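Local coordinates for uncharacterized protein, Toxin (Helicobacter pylori, PDB 4LS4) that probably acts as an RNA-cleaving toxin of a type II toxin-antitoxin system, in the YafQ branch of the RelE family, and can bind copper, at residues Phe47-Leu52 / Arg60-Lys65; Gly54-Phe59 / Ser69-Val74. The protein carries 1 engineered substitution. All coordinates share one frame; numbering follows the deposited sequence.

Interaction 1: residues Phe47-Leu52 / Arg60-Lys65; sequences FQDHAL and RECHIK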
# COMPACT_ATOMS: atom_id res chain seq x y z
N PHE A 47 6.54 -8.25 5.92
CA PHE A 47 6.11 -7.27 4.86
C PHE A 47 7.28 -6.36 4.44
O PHE A 47 7.17 -5.64 3.43
CB PHE A 47 4.98 -6.44 5.40
CG PHE A 47 3.68 -7.20 5.53
CD1 PHE A 47 3.06 -7.75 4.39
CD2 PHE A 47 3.07 -7.36 6.79
CE1 PHE A 47 1.83 -8.48 4.48
CE2 PHE A 47 1.81 -8.05 6.91
CZ PHE A 47 1.20 -8.60 5.76
N GLN A 48 8.38 -6.38 5.18
CA GLN A 48 9.55 -5.53 4.85
C GLN A 48 9.15 -4.09 4.59
O GLN A 48 9.66 -3.37 3.71
CB GLN A 48 10.37 -6.11 3.67
CG GLN A 48 10.85 -7.53 3.85
CD GLN A 48 11.79 -7.65 5.07
OE1 GLN A 48 12.31 -6.67 5.56
NE2 GLN A 48 11.99 -8.89 5.53
N ASP A 49 8.23 -3.63 5.42
CA ASP A 49 7.78 -2.25 5.35
C ASP A 49 8.90 -1.26 5.66
O ASP A 49 9.61 -1.39 6.66
CB ASP A 49 6.59 -2.04 6.32
CG ASP A 49 5.99 -0.66 6.22
OD1 ASP A 49 5.29 -0.35 5.18
OD2 ASP A 49 6.15 0.17 7.17
N HIS A 50 9.04 -0.24 4.81
CA HIS A 50 10.17 0.68 4.97
C HIS A 50 9.89 2.01 4.30
O HIS A 50 9.13 2.09 3.31
CB HIS A 50 11.49 0.08 4.43
CG HIS A 50 11.48 -0.22 2.99
ND1 HIS A 50 10.79 -1.23 2.46
CD2 HIS A 50 12.11 0.45 1.92
CE1 HIS A 50 11.01 -1.28 1.15
NE2 HIS A 50 11.80 -0.23 0.81
N ALA A 51 10.47 3.06 4.87
CA ALA A 51 10.41 4.44 4.23
C ALA A 51 11.23 4.47 2.94
O ALA A 51 12.37 4.02 2.89
CB ALA A 51 10.97 5.45 5.23
N LEU A 52 10.68 5.07 1.90
CA LEU A 52 11.46 5.24 0.68
C LEU A 52 12.27 6.56 0.75
O LEU A 52 12.08 7.39 1.62
CB LEU A 52 10.50 5.31 -0.53
CG LEU A 52 9.68 4.04 -0.75
CD1 LEU A 52 8.60 4.29 -1.78
CD2 LEU A 52 10.60 2.92 -1.30
N ARG A 60 6.08 5.30 1.74
CA ARG A 60 6.64 4.05 2.27
C ARG A 60 6.27 2.91 1.27
O ARG A 60 5.25 3.01 0.57
CB ARG A 60 6.06 3.74 3.67
CG ARG A 60 6.37 4.83 4.67
CD ARG A 60 5.91 4.37 6.08
NE ARG A 60 6.60 3.16 6.50
CZ ARG A 60 7.76 3.19 7.18
NH1 ARG A 60 8.37 4.38 7.44
NH2 ARG A 60 8.34 2.06 7.56
N GLU A 61 7.09 1.86 1.26
CA GLU A 61 6.80 0.62 0.51
C GLU A 61 6.57 -0.54 1.46
O GLU A 61 7.44 -0.82 2.27
CB GLU A 61 7.94 0.30 -0.46
CG GLU A 61 7.65 -0.91 -1.39
CD GLU A 61 8.80 -1.16 -2.36
OE1 GLU A 61 9.89 -0.49 -2.20
OE2 GLU A 61 8.61 -2.00 -3.30
N CYS A 62 5.50 -1.28 1.22
CA CYS A 62 5.07 -2.47 2.01
C CYS A 62 5.03 -3.58 0.93
O CYS A 62 4.37 -3.43 -0.11
CB CYS A 62 3.62 -2.32 2.64
SG CYS A 62 3.23 -3.73 3.69
N HIS A 63 5.74 -4.69 1.15
CA HIS A 63 5.69 -5.77 0.21
C HIS A 63 4.57 -6.72 0.60
O HIS A 63 4.76 -7.66 1.42
CB HIS A 63 7.07 -6.51 0.19
CG HIS A 63 8.21 -5.60 -0.17
ND1 HIS A 63 8.61 -5.39 -1.44
CD2 HIS A 63 9.02 -4.80 0.62
CE1 HIS A 63 9.66 -4.52 -1.45
NE2 HIS A 63 9.90 -4.17 -0.21
N ILE A 64 3.37 -6.46 0.04
CA ILE A 64 2.20 -7.34 0.24
C ILE A 64 2.58 -8.80 -0.03
O ILE A 64 2.23 -9.74 0.78
CB ILE A 64 1.02 -6.90 -0.66
CG1 ILE A 64 0.82 -5.38 -0.38
CG2 ILE A 64 -0.25 -7.76 -0.42
CD1 ILE A 64 0.29 -5.11 1.03
N LYS A 65 3.18 -8.99 -1.22
CA LYS A 65 3.77 -10.29 -1.59
C LYS A 65 5.14 -9.93 -2.19
O LYS A 65 5.37 -8.77 -2.50
CB LYS A 65 2.99 -10.91 -2.74
CG LYS A 65 1.51 -11.15 -2.60
CD LYS A 65 1.12 -12.16 -3.69
CE LYS A 65 1.05 -11.57 -5.10
NZ LYS A 65 1.40 -12.58 -6.17
O HOH W 1 12.50 -0.19 -1.85
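Asp49 and Arg60 meet on one face of a short antiparallel hairpin, their side chains crossing at about a right angle. Arg60 approaches side-on and gives two N-H groups to a single oxygen: NH2 lies 2.9 Å and NE 3.1 Å from OD2 of Asp49. Both nitrogens come from the same face of the carboxylate, whose plane is turned 39° from the guanidinium. A bend at chi3 (61°) folds the arginine back over the neighbouring strand, so that the guanidinium face rests on the peptide between His50 and Ala51. The other carboxylate oxygen, OD1, is bound by Tyr72 OH.

His50 and Glu61 form the hydrogen-bonded pair of the hairpin, and their side chains run alongside each other on the opposite face. His50 ND1 donates to its own segment, reaching Gln48 O at 2.7 Å almost in the ring plane, which fixes the rotation of the imidazole. A water bridges its NE2 to Glu61 OE1. The edge of the same ring meets that of His63, with CE1 of His50 3.4 Å from NE2 of His63, and the two planes are nearly parallel at 14°.

Farther along, His63 N donates to Phe47 O, and Cys62 SG packs against Phe47 CB at 3.7 Å.

Glu61 is a copper ligand in another crystal of this protein, although no metal is bound here; its OE2 is held by Ser69, an engineered residue, and by His87, also a copper ligand. At OE1, the water shared with His50 NE2 probably helps hold the carboxylate in place.

Interaction 2: residues Gly54-Phe59 / Ser69-Val74; sequences GKWKPF and SLVYLV. Engineered in segment 69-74: Ser69 (natural residue Leu).
This contact is an apolar one, made where the loop between strands 50-51 and 60-63 folds back against strand 68-75. Phe59, the last loop residue before strand 60-63, lies at its centre, flanked by Trp56 and Pro58. Facing them from the strand are Val71 and Leu73, alternate residues whose side chains both start out toward the loop, whereas Tyr72 between them points away.

Phe59 crosses both aliphatic side chains at about a right angle. Its CB abuts Val71 CG1 at 3.8 Å, while farther out along the ring CE1 touches Leu73 CB at 3.6 Å. Leu73 CD2 sits over one face of the ring, displaced toward the rim. With CG anti to the carbonyl carbon (chi1 -69°), the ring lies over the strand, and its CD1 comes to 3.5 Å from Tyr72 O.

Both methyls of Leu73 also pack on Pro58. CD1 is the nearer, 3.7 Å from Pro58 CG, and it approaches the proline carbonyl oxygen as well. Pro58 follows a cis peptide bond and takes the third position of a type VI beta turn, closed by Phe59 N donating to Trp56 O at 2.8 Å. Trp56 joins more lightly, the benzene part of its indole bringing CZ3 to 4.0 Å from Val71 CG1, obliquely to the ring. The same indole stacks on Phe91 at the C terminus, and Phe59 also rests on Leu82 of strand 78-85.

Cohesion between the two segments therefore comes mainly from apolar side chains of loop and strand burying carbon surface against each other. The one weakly polar contact between them is the CA-H...O approach of Phe59 CA to Tyr72 O, while the Phe59 N to Trp56 O bond stays within the loop.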
# COMPACT_ATOMS: atom_id res chain seq x y z
N GLY A 54 14.87 9.70 -1.39
CA GLY A 54 15.03 10.36 -2.66
C GLY A 54 13.72 11.02 -3.06
O GLY A 54 12.97 11.60 -2.22
N LYS A 55 13.41 10.94 -4.35
CA LYS A 55 12.18 11.56 -4.83
C LYS A 55 10.87 10.93 -4.33
O LYS A 55 9.82 11.55 -4.39
CB LYS A 55 12.12 11.63 -6.35
CG LYS A 55 12.01 10.26 -6.98
CD LYS A 55 12.22 10.39 -8.51
CE LYS A 55 12.11 9.03 -9.20
NZ LYS A 55 12.22 9.13 -10.71
N TRP A 56 10.97 9.70 -3.82
CA TRP A 56 9.82 8.99 -3.30
C TRP A 56 9.49 9.37 -1.87
O TRP A 56 8.41 9.03 -1.39
CB TRP A 56 10.08 7.47 -3.34
CG TRP A 56 10.09 6.94 -4.75
CD1 TRP A 56 11.15 6.87 -5.62
CD2 TRP A 56 8.96 6.34 -5.42
NE1 TRP A 56 10.76 6.32 -6.82
CE2 TRP A 56 9.44 5.96 -6.76
CE3 TRP A 56 7.63 6.08 -5.06
CZ2 TRP A 56 8.60 5.38 -7.69
CZ3 TRP A 56 6.78 5.48 -6.02
CH2 TRP A 56 7.30 5.12 -7.30
N LYS A 57 10.38 10.06 -1.18
CA LYS A 57 10.03 10.53 0.19
C LYS A 57 8.81 11.41 0.06
O LYS A 57 8.74 12.16 -0.92
CB LYS A 57 11.23 11.29 0.84
CG LYS A 57 11.03 11.53 2.32
CD LYS A 57 12.22 12.25 2.90
CE LYS A 57 11.99 12.21 4.41
NZ LYS A 57 13.07 12.86 5.22
N PRO A 58 7.82 11.34 0.99
CA PRO A 58 7.79 10.62 2.28
C PRO A 58 7.00 9.30 2.16
O PRO A 58 6.49 8.77 3.17
CB PRO A 58 7.02 11.59 3.17
CG PRO A 58 5.96 12.13 2.23
CD PRO A 58 6.72 12.36 0.93
N PHE A 59 6.83 8.80 0.94
CA PHE A 59 6.13 7.48 0.76
C PHE A 59 6.86 6.30 1.37
O PHE A 59 8.09 6.31 1.51
CB PHE A 59 5.78 7.24 -0.68
CG PHE A 59 4.71 8.17 -1.19
CD1 PHE A 59 3.37 7.86 -1.04
CD2 PHE A 59 5.08 9.36 -1.76
CE1 PHE A 59 2.38 8.77 -1.43
CE2 PHE A 59 4.09 10.28 -2.20
CZ PHE A 59 2.75 10.01 -1.96
N SER A 69 4.02 -4.80 -4.35
CA SER A 69 4.26 -3.81 -3.35
C SER A 69 3.09 -2.81 -3.27
O SER A 69 2.52 -2.44 -4.28
CB SER A 69 5.51 -2.96 -3.74
OG SER A 69 6.69 -3.78 -3.56
N LEU A 70 2.86 -2.28 -2.08
CA LEU A 70 1.92 -1.16 -1.90
C LEU A 70 2.77 0.06 -1.55
O LEU A 70 3.60 0.04 -0.65
CB LEU A 70 0.92 -1.52 -0.78
CG LEU A 70 0.03 -0.37 -0.29
CD1 LEU A 70 -1.09 -0.09 -1.30
CD2 LEU A 70 -0.62 -0.66 1.08
N VAL A 71 2.59 1.17 -2.30
CA VAL A 71 3.32 2.42 -1.97
C VAL A 71 2.23 3.33 -1.39
O VAL A 71 1.22 3.52 -2.03
CB VAL A 71 3.96 3.02 -3.20
CG1 VAL A 71 4.58 4.37 -2.89
CG2 VAL A 71 5.03 2.05 -3.67
N TYR A 72 2.47 3.83 -0.21
CA TYR A 72 1.41 4.53 0.57
C TYR A 72 2.04 5.62 1.50
O TYR A 72 3.27 5.67 1.67
CB TYR A 72 0.64 3.49 1.40
CG TYR A 72 1.47 2.99 2.61
CD1 TYR A 72 2.33 1.88 2.46
CD2 TYR A 72 1.43 3.65 3.88
CE1 TYR A 72 3.13 1.44 3.54
CE2 TYR A 72 2.18 3.15 4.95
CZ TYR A 72 3.08 2.08 4.74
OH TYR A 72 3.85 1.61 5.81
N LEU A 73 1.17 6.45 2.05
CA LEU A 73 1.58 7.51 2.98
C LEU A 73 0.50 7.74 3.97
O LEU A 73 -0.68 7.85 3.60
CB LEU A 73 1.87 8.81 2.15
CG LEU A 73 1.98 10.12 2.94
CD1 LEU A 73 3.27 10.07 3.82
CD2 LEU A 73 2.11 11.20 1.88
N VAL A 74 0.89 7.83 5.24
CA VAL A 74 -0.04 8.28 6.28
C VAL A 74 0.28 9.74 6.58
O VAL A 74 1.37 10.07 7.03
CB VAL A 74 0.20 7.43 7.53
CG1 VAL A 74 -0.55 7.98 8.77
CG2 VAL A 74 -0.17 5.98 7.27

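From the N terminus, strand 6-9 and helices 11-22 and 28-38 precede residues 47-52, the first partner of interaction 1. The loop 54-59 follows; strand 60-63 then returns antiparallel to 50-51, and interaction 1 closes this hairpin. The chain next turns into strand 68-75, where interaction 2 brings residues 69-74 back to the loop. The segments alternate, so the two contacts cross. Strands 60-63 and 68-75 are neighbours in the sheet, and the contacts meet through side chains: those of strand 68-75 hold the polar ends of Asp49 and Glu61. Together they tie the edge hairpin and its loop to the sheet interior.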